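Local coordinates for protein high choriolytic enzyme 1 (Oryzias latipes, PDB 3VTG) that cleaves the inner layer of the fish egg envelope as a zinc-dependent astacin-family endopeptidase, helping the embryo to hatch, at residues E34-F45 against M92-N102; N126-F135 against H154-I162. All coordinates share one frame; numbering follows the deposited sequence.

Overall arrangement
The two contacts lie in the astacin-type protease domain, on different sides of the catalytic zinc, with centres about 24 Å apart and nearest atoms about 5 Å apart without touching. Interaction 1 joins helix 32-43 to helix 94-105, which carries H99, E100 and H103 of the HExxH zinc motif; H109 completes the protein ligands. Interaction 2 follows it in the chain and ties together two pieces of the long connection between strands 120-122 and 169-171, its centre about 17 Å from the centre of the chain. Its Y155 reaches back to the metal site: its side chain lies about 3 Å from that of H109 and about 5 Å from the zinc, nearest atoms.

Interaction 1: residues E34-F45 against M92-N102; sequences EVATIEGAMRAF and MYSGIIQHELN. With ZN (zinc ion), chain B.
M92 reaches across to helix 32-43 from the residue just before the N-cap Y93 of helix 94-105. From CB, CG departs anti to the backbone N (chi1 -164°) and meets T37 CG2; bends at chi2 and chi3 then fold the thioether over the first helix, where SD lies 3.7 Å from T37 CG2 and also near I38 CG1. CE finishes against the aliphatic part of E34, 3.8 Å from its CB, while the E34 carboxylate turns to S31 and R88. The axes of segments 34-43 and 94-102 cross at -62° and approach to 8.7 Å. The small side chain of A41 fits this close approach: its CB meets I97 CG2 at 3.6 Å and also touches S94 OG. Further along, M42 CG meets L101 CD1 at 3.7 Å, roughly at right angles, and F45 CE1 packs on the same methyl.

Q98 extends its chain so that CG passes A41 O and the amide lies by A44 CB; NE2 donates to S94 OG at 2.9 Å, with the hydroxyl nearly in the amide plane. A leucine in its place would probably leave S94 OG without this donor. Beyond Q98, N102 ND2 donates to Q98 O from above the carbonyl plane, opposite N102 N, and lies 3.6 Å from F45 CZ. The zinc side faces away: H99 NE2 holds the metal at 2.1 Å, and OE2 of E100, the predicted active-site residue, accepts a bond from a zinc-bound water. No hydrogen bond joins the two segments; S94, Q98 and N102 bond within their own helix, so the cohesion is mainly apolar.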
loop_
_atom_site.group_PDB
_atom_site.type_symbol
_atom_site.label_atom_id
_atom_site.label_comp_id
_atom_site.label_asym_id
_atom_site.label_seq_id
_atom_site.Cartn_x
_atom_site.Cartn_y
_atom_site.Cartn_z
ATOM N N GLU A 34 -12.774 13.882 -9.076
ATOM C CA GLU A 34 -12.341 12.687 -8.354
ATOM C C GLU A 34 -11.354 11.853 -9.172
ATOM O O GLU A 34 -10.362 11.352 -8.636
ATOM C CB GLU A 34 -13.550 11.858 -7.925
ATOM C CG GLU A 34 -14.347 12.493 -6.796
ATOM C CD GLU A 34 -15.720 11.878 -6.645
ATOM O OE1 GLU A 34 -15.936 11.148 -5.659
ATOM O OE2 GLU A 34 -16.581 12.110 -7.523
ATOM N N VAL A 35 -11.624 11.715 -10.470
ATOM C CA VAL A 35 -10.675 11.094 -11.397
ATOM C C VAL A 35 -9.326 11.815 -11.322
ATOM O O VAL A 35 -8.275 11.173 -11.236
ATOM C CB VAL A 35 -11.197 11.103 -12.854
ATOM C CG1 VAL A 35 -10.111 10.640 -13.818
ATOM C CG2 VAL A 35 -12.429 10.220 -12.993
ATOM N N ALA A 36 -9.362 13.146 -11.336
ATOM C CA ALA A 36 -8.143 13.957 -11.260
ATOM C C ALA A 36 -7.363 13.731 -9.961
ATOM O O ALA A 36 -6.133 13.720 -9.976
ATOM C CB ALA A 36 -8.462 15.431 -11.460
ATOM N N THR A 37 -8.078 13.531 -8.856
ATOM C CA THR A 37 -7.445 13.231 -7.571
ATOM C C THR A 37 -6.705 11.894 -7.619
ATOM O O THR A 37 -5.557 11.792 -7.178
ATOM C CB THR A 37 -8.466 13.265 -6.412
ATOM O OG1 THR A 37 -9.019 14.583 -6.311
ATOM C CG2 THR A 37 -7.811 12.905 -5.080
ATOM N N ILE A 38 -7.364 10.881 -8.175
ATOM C CA ILE A 38 -6.772 9.554 -8.323
ATOM C C ILE A 38 -5.537 9.611 -9.229
ATOM O O ILE A 38 -4.480 9.084 -8.877
ATOM C CB ILE A 38 -7.804 8.530 -8.848
ATOM C CG1 ILE A 38 -8.940 8.360 -7.831
ATOM C CG2 ILE A 38 -7.139 7.186 -9.143
ATOM C CD1 ILE A 38 -10.229 7.814 -8.414
ATOM N N GLU A 39 -5.664 10.275 -10.376
ATOM C CA GLU A 39 -4.547 10.377 -11.313
ATOM C C GLU A 39 -3.405 11.225 -10.739
ATOM O O GLU A 39 -2.234 10.959 -11.010
ATOM C CB GLU A 39 -5.018 10.871 -12.690
ATOM C CG GLU A 39 -5.915 9.863 -13.409
ATOM C CD GLU A 39 -6.223 10.208 -14.861
ATOM O OE1 GLU A 39 -6.259 11.410 -15.208
ATOM O OE2 GLU A 39 -6.449 9.270 -15.663
ATOM N N GLY A 40 -3.749 12.222 -9.925
ATOM C CA GLY A 40 -2.752 13.027 -9.219
ATOM C C GLY A 40 -1.904 12.190 -8.276
ATOM O O GLY A 40 -0.680 12.334 -8.233
ATOM N N ALA A 41 -2.559 11.304 -7.527
ATOM C CA ALA A 41 -1.867 10.387 -6.625
ATOM C C ALA A 41 -0.954 9.431 -7.385
ATOM O O ALA A 41 0.141 9.114 -6.925
ATOM C CB ALA A 41 -2.865 9.617 -5.778
ATOM N N MET A 42 -1.404 8.993 -8.559
ATOM C CA MET A 42 -0.611 8.113 -9.418
ATOM C C MET A 42 0.679 8.777 -9.877
ATOM O O MET A 42 1.705 8.109 -10.026
ATOM C CB MET A 42 -1.423 7.678 -10.631
ATOM C CG MET A 42 -2.520 6.689 -10.300
ATOM S SD MET A 42 -3.644 6.470 -11.685
ATOM C CE MET A 42 -4.551 5.043 -11.100
ATOM N N ARG A 43 0.631 10.092 -10.089
ATOM C CA ARG A 43 1.805 10.844 -10.526
ATOM C C ARG A 43 2.931 10.859 -9.498
ATOM O O ARG A 43 4.085 11.086 -9.851
ATOM C CB ARG A 43 1.431 12.273 -10.925
ATOM C CG ARG A 43 0.797 12.384 -12.303
ATOM C CD ARG A 43 0.804 13.817 -12.822
ATOM N NE ARG A 43 0.041 14.734 -11.976
ATOM C CZ ARG A 43 -1.280 14.887 -12.019
ATOM N NH1 ARG A 43 -2.023 14.179 -12.864
ATOM N NH2 ARG A 43 -1.867 15.750 -11.206
ATOM N N ALA A 44 2.596 10.603 -8.233
ATOM C CA ALA A 44 3.587 10.573 -7.154
ATOM C C ALA A 44 4.666 9.510 -7.364
ATOM O O ALA A 44 5.737 9.572 -6.760
ATOM C CB ALA A 44 2.901 10.376 -5.808
ATOM N N PHE A 45 4.379 8.536 -8.222
ATOM C CA PHE A 45 5.312 7.454 -8.514
ATOM C C PHE A 45 6.315 7.816 -9.616
ATOM O O PHE A 45 7.341 7.152 -9.760
ATOM C CB PHE A 45 4.537 6.185 -8.886
ATOM C CG PHE A 45 3.774 5.583 -7.738
ATOM C CD1 PHE A 45 2.520 6.074 -7.374
ATOM C CD2 PHE A 45 4.310 4.524 -7.015
ATOM C CE1 PHE A 45 1.823 5.522 -6.312
ATOM C CE2 PHE A 45 3.615 3.967 -5.953
ATOM C CZ PHE A 45 2.372 4.466 -5.598
ATOM N N MET A 92 -10.771 9.499 -0.621
ATOM C CA MET A 92 -10.351 10.396 -1.705
ATOM C C MET A 92 -9.290 11.404 -1.250
ATOM O O MET A 92 -9.514 12.620 -1.241
ATOM C CB MET A 92 -11.561 11.089 -2.344
ATOM C CG MET A 92 -11.288 11.729 -3.699
ATOM S SD MET A 92 -10.727 10.583 -4.978
ATOM C CE MET A 92 -12.191 9.581 -5.229
ATOM N N TYR A 93 -8.134 10.869 -0.870
ATOM C CA TYR A 93 -7.005 11.652 -0.384
ATOM C C TYR A 93 -5.751 11.051 -0.983
ATOM O O TYR A 93 -5.609 9.826 -1.040
ATOM C CB TYR A 93 -6.947 11.615 1.145
ATOM C CG TYR A 93 -8.208 12.131 1.792
ATOM C CD1 TYR A 93 -8.409 13.498 1.977
ATOM C CD2 TYR A 93 -9.213 11.253 2.198
ATOM C CE1 TYR A 93 -9.572 13.976 2.556
ATOM C CE2 TYR A 93 -10.381 11.723 2.779
ATOM C CZ TYR A 93 -10.552 13.083 2.955
ATOM O OH TYR A 93 -11.707 13.557 3.534
ATOM N N SER A 94 -4.845 11.911 -1.430
ATOM C CA SER A 94 -3.662 11.465 -2.162
ATOM C C SER A 94 -2.883 10.354 -1.457
ATOM O O SER A 94 -2.575 9.336 -2.070
ATOM C CB SER A 94 -2.742 12.640 -2.478
ATOM O OG SER A 94 -1.733 12.238 -3.387
ATOM N N GLY A 95 -2.583 10.548 -0.173
ATOM C CA GLY A 95 -1.791 9.584 0.588
ATOM C C GLY A 95 -2.443 8.219 0.704
ATOM O O GLY A 95 -1.771 7.194 0.584
ATOM N N ILE A 96 -3.752 8.202 0.942
ATOM C CA ILE A 96 -4.512 6.955 1.014
ATOM C C ILE A 96 -4.495 6.226 -0.334
ATOM O O ILE A 96 -4.289 5.005 -0.390
ATOM C CB ILE A 96 -5.959 7.204 1.500
ATOM C CG1 ILE A 96 -5.952 7.619 2.978
ATOM C CG2 ILE A 96 -6.829 5.967 1.298
ATOM C CD1 ILE A 96 -7.305 8.010 3.536
ATOM N N ILE A 97 -4.685 6.977 -1.417
ATOM C CA ILE A 97 -4.658 6.390 -2.756
ATOM C C ILE A 97 -3.275 5.799 -3.055
ATOM O O ILE A 97 -3.175 4.680 -3.558
ATOM C CB ILE A 97 -5.111 7.390 -3.847
ATOM C CG1 ILE A 97 -6.553 7.848 -3.589
ATOM C CG2 ILE A 97 -4.996 6.761 -5.232
ATOM C CD1 ILE A 97 -6.905 9.187 -4.207
ATOM N N GLN A 98 -2.220 6.531 -2.704
ATOM C CA GLN A 98 -0.847 6.040 -2.863
ATOM C C GLN A 98 -0.600 4.750 -2.074
ATOM O O GLN A 98 0.040 3.823 -2.573
ATOM C CB GLN A 98 0.161 7.108 -2.443
ATOM C CG GLN A 98 0.196 8.333 -3.342
ATOM C CD GLN A 98 1.121 9.401 -2.796
ATOM O OE1 GLN A 98 2.288 9.131 -2.498
ATOM N NE2 GLN A 98 0.611 10.617 -2.660
ATOM N N HIS A 99 -1.114 4.710 -0.845
ATOM C CA HIS A 99 -1.079 3.519 0.009
ATOM C C HIS A 99 -1.694 2.338 -0.713
ATOM O O HIS A 99 -1.094 1.258 -0.783
ATOM C CB HIS A 99 -1.792 3.841 1.325
ATOM C CG HIS A 99 -1.982 2.659 2.249
ATOM N ND1 HIS A 99 -1.292 2.522 3.401
ATOM C CD2 HIS A 99 -2.854 1.572 2.180
ATOM C CE1 HIS A 99 -1.690 1.398 4.028
ATOM N NE2 HIS A 99 -2.645 0.817 3.279
ATOM N N GLU A 100 -2.882 2.535 -1.286
ATOM C CA GLU A 100 -3.566 1.459 -2.013
ATOM C C GLU A 100 -2.810 1.009 -3.262
ATOM O O GLU A 100 -2.719 -0.192 -3.541
ATOM C CB GLU A 100 -5.006 1.852 -2.372
ATOM C CG GLU A 100 -5.913 2.119 -1.175
ATOM C CD GLU A 100 -5.911 1.003 -0.142
ATOM O OE1 GLU A 100 -5.682 -0.175 -0.499
ATOM O OE2 GLU A 100 -6.141 1.312 1.044
ATOM N N LEU A 101 -2.264 1.969 -4.002
ATOM C CA LEU A 101 -1.464 1.654 -5.180
ATOM C C LEU A 101 -0.217 0.842 -4.810
ATOM O O LEU A 101 0.203 -0.038 -5.561
ATOM C CB LEU A 101 -1.100 2.929 -5.945
ATOM C CG LEU A 101 -2.270 3.668 -6.608
ATOM C CD1 LEU A 101 -1.848 5.077 -6.995
ATOM C CD2 LEU A 101 -2.817 2.919 -7.818
ATOM N N ASN A 102 0.358 1.128 -3.641
ATOM C CA ASN A 102 1.470 0.330 -3.120
ATOM C C ASN A 102 1.093 -1.124 -2.824
ATOM O O ASN A 102 1.899 -2.027 -3.068
ATOM C CB ASN A 102 2.109 0.995 -1.903
ATOM C CG ASN A 102 3.238 1.924 -2.286
ATOM O OD1 ASN A 102 4.333 1.475 -2.640
ATOM N ND2 ASN A 102 2.977 3.229 -2.228
HETATM ZN ZN ZN B . -3.600 -0.987 3.566
HETATM O O HOH W 1 -5.449 -0.865 2.519
HETATM O O HOH W 2 -4.933 0.019 5.155
#

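Interaction 2: residues N126-F135 against H154-I162; sequences NIIPASAYNF and HYGRDAFSI
N126 O accepts a hydrogen bond from I162 N, opening a single beta bridge between I127 and S161 in the irregular C-terminal part of the astacin domain. The N126 amide itself turns to D167. Next, I127 leaves its backbone to the bridge and lays CD1 over the centre of the F135 ring, 3.7 Å above the plane. I128 N closes the bridge on F160 O at 2.9 Å, a nearly linear bond (174°), and I128 CG1 rests on I162 CG1.

The chain then curls round the F160 ring, which the type II turn D158-S161 presents. S131 CB sits over one ring face in a CH-pi contact, 3.8 Å from the centroid. The N134 amide is almost parallel to the same ring, with ND2 3.7 Å from F160 CE2; ND2 also donates to S131 O, which accepts N134 N from the same face of its carbonyl, helping to hold the amide's rotation. N134 CB meets the edge of Y155, probably the Met-turn tyrosine of astacins, which lies beside the zinc ligand H109 but does not bind the metal.

With CG anti to its carbonyl carbon (chi1 -59°), the F135 ring enters between I127 on one face and Y155 on the other, the latter an edge-to-face pair with centroids 5.3 Å apart and planes at 81°. F135 CZ lies 3.4 Å from A159 O, near the ring plane.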
loop_
_atom_site.group_PDB
_atom_site.type_symbol
_atom_site.label_atom_id
_atom_site.label_comp_id
_atom_site.label_asym_id
_atom_site.label_seq_id
_atom_site.Cartn_x
_atom_site.Cartn_y
_atom_site.Cartn_z
ATOM N N ASN A 126 -6.478 -4.717 23.003
ATOM C CA ASN A 126 -7.023 -3.407 22.628
ATOM C C ASN A 126 -7.639 -3.355 21.234
ATOM O O ASN A 126 -8.156 -2.315 20.823
ATOM C CB ASN A 126 -5.941 -2.328 22.720
ATOM C CG ASN A 126 -5.527 -2.030 24.143
ATOM O OD1 ASN A 126 -6.190 -2.436 25.096
ATOM N ND2 ASN A 126 -4.426 -1.305 24.292
ATOM N N ILE A 127 -7.583 -4.472 20.516
ATOM C CA ILE A 127 -7.973 -4.504 19.108
ATOM C C ILE A 127 -9.353 -5.126 18.913
ATOM O O ILE A 127 -9.673 -6.150 19.516
ATOM C CB ILE A 127 -6.916 -5.248 18.255
ATOM C CG1 ILE A 127 -5.547 -4.581 18.430
ATOM C CG2 ILE A 127 -7.320 -5.280 16.784
ATOM C CD1 ILE A 127 -4.392 -5.317 17.786
ATOM N N ILE A 128 -10.168 -4.490 18.075
ATOM C CA ILE A 128 -11.455 -5.047 17.670
ATOM C C ILE A 128 -11.207 -6.479 17.181
ATOM O O ILE A 128 -10.447 -6.676 16.230
ATOM C CB ILE A 128 -12.109 -4.187 16.565
ATOM C CG1 ILE A 128 -12.437 -2.785 17.103
ATOM C CG2 ILE A 128 -13.362 -4.867 16.023
ATOM C CD1 ILE A 128 -12.757 -1.760 16.032
ATOM N N PRO A 129 -11.814 -7.484 17.851
ATOM C CA PRO A 129 -11.487 -8.883 17.547
ATOM C C PRO A 129 -11.572 -9.254 16.065
ATOM O O PRO A 129 -10.660 -9.899 15.545
ATOM C CB PRO A 129 -12.515 -9.657 18.372
ATOM C CG PRO A 129 -12.712 -8.793 19.569
ATOM C CD PRO A 129 -12.702 -7.386 19.028
ATOM N N ALA A 130 -12.636 -8.824 15.389
ATOM C CA ALA A 130 -12.821 -9.111 13.966
ATOM C C ALA A 130 -11.732 -8.515 13.070
ATOM O O ALA A 130 -11.585 -8.921 11.918
ATOM C CB ALA A 130 -14.193 -8.639 13.510
ATOM N N SER A 131 -10.975 -7.558 13.606
ATOM C CA SER A 131 -9.942 -6.858 12.838
ATOM C C SER A 131 -8.518 -7.234 13.240
ATOM O O SER A 131 -7.553 -6.726 12.657
ATOM C CB SER A 131 -10.131 -5.346 12.953
ATOM O OG SER A 131 -11.327 -4.941 12.316
ATOM N N ALA A 132 -8.385 -8.123 14.220
ATOM C CA ALA A 132 -7.077 -8.524 14.742
ATOM C C ALA A 132 -6.162 -9.142 13.682
ATOM O O ALA A 132 -4.941 -8.976 13.740
ATOM C CB ALA A 132 -7.235 -9.454 15.937
ATOM N N TYR A 133 -6.749 -9.827 12.700
ATOM C CA TYR A 133 -5.972 -10.484 11.643
ATOM C C TYR A 133 -5.080 -9.510 10.865
ATOM O O TYR A 133 -4.056 -9.913 10.316
ATOM C CB TYR A 133 -6.887 -11.259 10.682
ATOM C CG TYR A 133 -7.625 -10.381 9.696
ATOM C CD1 TYR A 133 -7.097 -10.123 8.428
ATOM C CD2 TYR A 133 -8.845 -9.794 10.034
ATOM C CE1 TYR A 133 -7.763 -9.309 7.526
ATOM C CE2 TYR A 133 -9.519 -8.978 9.139
ATOM C CZ TYR A 133 -8.974 -8.740 7.887
ATOM O OH TYR A 133 -9.638 -7.933 6.994
ATOM N N ASN A 134 -5.475 -8.236 10.825
ATOM C CA ASN A 134 -4.703 -7.187 10.150
ATOM C C ASN A 134 -3.347 -6.927 10.804
ATOM O O ASN A 134 -2.506 -6.219 10.247
ATOM C CB ASN A 134 -5.500 -5.881 10.115
ATOM C CG ASN A 134 -6.744 -5.975 9.256
ATOM O OD1 ASN A 134 -6.667 -6.140 8.039
ATOM N ND2 ASN A 134 -7.902 -5.853 9.889
ATOM N N PHE A 135 -3.145 -7.506 11.984
ATOM C CA PHE A 135 -1.926 -7.306 12.760
ATOM C C PHE A 135 -1.065 -8.573 12.806
ATOM O O PHE A 135 -0.032 -8.598 13.476
ATOM C CB PHE A 135 -2.274 -6.840 14.181
ATOM C CG PHE A 135 -3.053 -5.550 14.234
ATOM C CD1 PHE A 135 -2.417 -4.348 14.531
ATOM C CD2 PHE A 135 -4.427 -5.537 13.996
ATOM C CE1 PHE A 135 -3.134 -3.160 14.587
ATOM C CE2 PHE A 135 -5.149 -4.351 14.047
ATOM C CZ PHE A 135 -4.501 -3.163 14.347
ATOM N N HIS A 154 2.413 1.905 7.259
ATOM C CA HIS A 154 2.298 1.621 8.687
ATOM C C HIS A 154 0.978 2.089 9.226
ATOM O O HIS A 154 0.594 3.235 9.011
ATOM C CB HIS A 154 3.433 2.292 9.456
ATOM C CG HIS A 154 3.766 1.616 10.767
ATOM N ND1 HIS A 154 2.878 1.494 11.775
ATOM C CD2 HIS A 154 4.943 1.016 11.208
ATOM C CE1 HIS A 154 3.458 0.843 12.803
ATOM N NE2 HIS A 154 4.719 0.553 12.457
ATOM N N TYR A 155 0.275 1.208 9.935
ATOM C CA TYR A 155 -0.936 1.583 10.668
ATOM C C TYR A 155 -0.631 2.642 11.729
ATOM O O TYR A 155 0.457 2.657 12.318
ATOM C CB TYR A 155 -1.512 0.362 11.388
ATOM C CG TYR A 155 -2.458 -0.535 10.608
ATOM C CD1 TYR A 155 -2.599 -0.440 9.219
ATOM C CD2 TYR A 155 -3.194 -1.510 11.278
ATOM C CE1 TYR A 155 -3.463 -1.283 8.530
ATOM C CE2 TYR A 155 -4.054 -2.354 10.602
ATOM C CZ TYR A 155 -4.188 -2.237 9.232
ATOM O OH TYR A 155 -5.047 -3.083 8.571
ATOM N N GLY A 156 -1.603 3.511 11.988
ATOM C CA GLY A 156 -1.546 4.403 13.144
ATOM C C GLY A 156 -1.697 3.613 14.436
ATOM O O GLY A 156 -2.147 2.459 14.420
ATOM N N ARG A 157 -1.331 4.235 15.555
ATOM C CA ARG A 157 -1.326 3.557 16.856
ATOM C C ARG A 157 -2.723 3.185 17.349
ATOM O O ARG A 157 -2.865 2.312 18.206
ATOM C CB ARG A 157 -0.588 4.395 17.914
ATOM C CG ARG A 157 -1.273 5.698 18.310
ATOM C CD ARG A 157 -0.394 6.546 19.224
ATOM N NE ARG A 157 0.874 6.919 18.591
ATOM C CZ ARG A 157 2.080 6.531 19.007
ATOM N NH1 ARG A 157 2.214 5.758 20.078
ATOM N NH2 ARG A 157 3.164 6.928 18.350
ATOM N N ASP A 158 -3.737 3.850 16.800
ATOM C CA ASP A 158 -5.125 3.636 17.195
ATOM C C ASP A 158 -5.944 2.887 16.139
ATOM O O ASP A 158 -7.167 2.826 16.231
ATOM C CB ASP A 158 -5.792 4.974 17.557
ATOM C CG ASP A 158 -5.765 5.986 16.412
ATOM O OD1 ASP A 158 -5.044 5.770 15.413
ATOM O OD2 ASP A 158 -6.468 7.017 16.520
ATOM N N ALA A 159 -5.272 2.311 15.146
ATOM C CA ALA A 159 -5.958 1.553 14.100
ATOM C C ALA A 159 -6.717 0.389 14.723
ATOM O O ALA A 159 -6.139 -0.409 15.461
ATOM C CB ALA A 159 -4.964 1.053 13.063
ATOM N N PHE A 160 -8.018 0.320 14.445
ATOM C CA PHE A 160 -8.897 -0.735 14.969
ATOM C C PHE A 160 -8.910 -0.859 16.500
ATOM O O PHE A 160 -9.148 -1.940 17.039
ATOM C CB PHE A 160 -8.583 -2.085 14.304
ATOM C CG PHE A 160 -8.734 -2.069 12.810
ATOM C CD1 PHE A 160 -9.989 -1.924 12.229
ATOM C CD2 PHE A 160 -7.625 -2.197 11.983
ATOM C CE1 PHE A 160 -10.137 -1.907 10.852
ATOM C CE2 PHE A 160 -7.768 -2.179 10.603
ATOM C CZ PHE A 160 -9.025 -2.036 10.037
ATOM N N SER A 161 -8.665 0.252 17.193
ATOM C CA SER A 161 -8.759 0.284 18.651
ATOM C C SER A 161 -10.210 0.143 19.098
ATOM O O SER A 161 -11.106 0.758 18.519
ATOM C CB SER A 161 -8.171 1.583 19.216
ATOM O OG SER A 161 -6.754 1.566 19.223
ATOM N N ILE A 162 -10.431 -0.666 20.131
ATOM C CA ILE A 162 -11.764 -0.833 20.714
ATOM C C ILE A 162 -12.259 0.462 21.367
ATOM O O ILE A 162 -13.441 0.780 21.296
ATOM C CB ILE A 162 -11.799 -1.977 21.754
ATOM C CG1 ILE A 162 -11.468 -3.322 21.100
ATOM C CG2 ILE A 162 -13.161 -2.057 22.434
ATOM C CD1 ILE A 162 -11.040 -4.388 22.087
#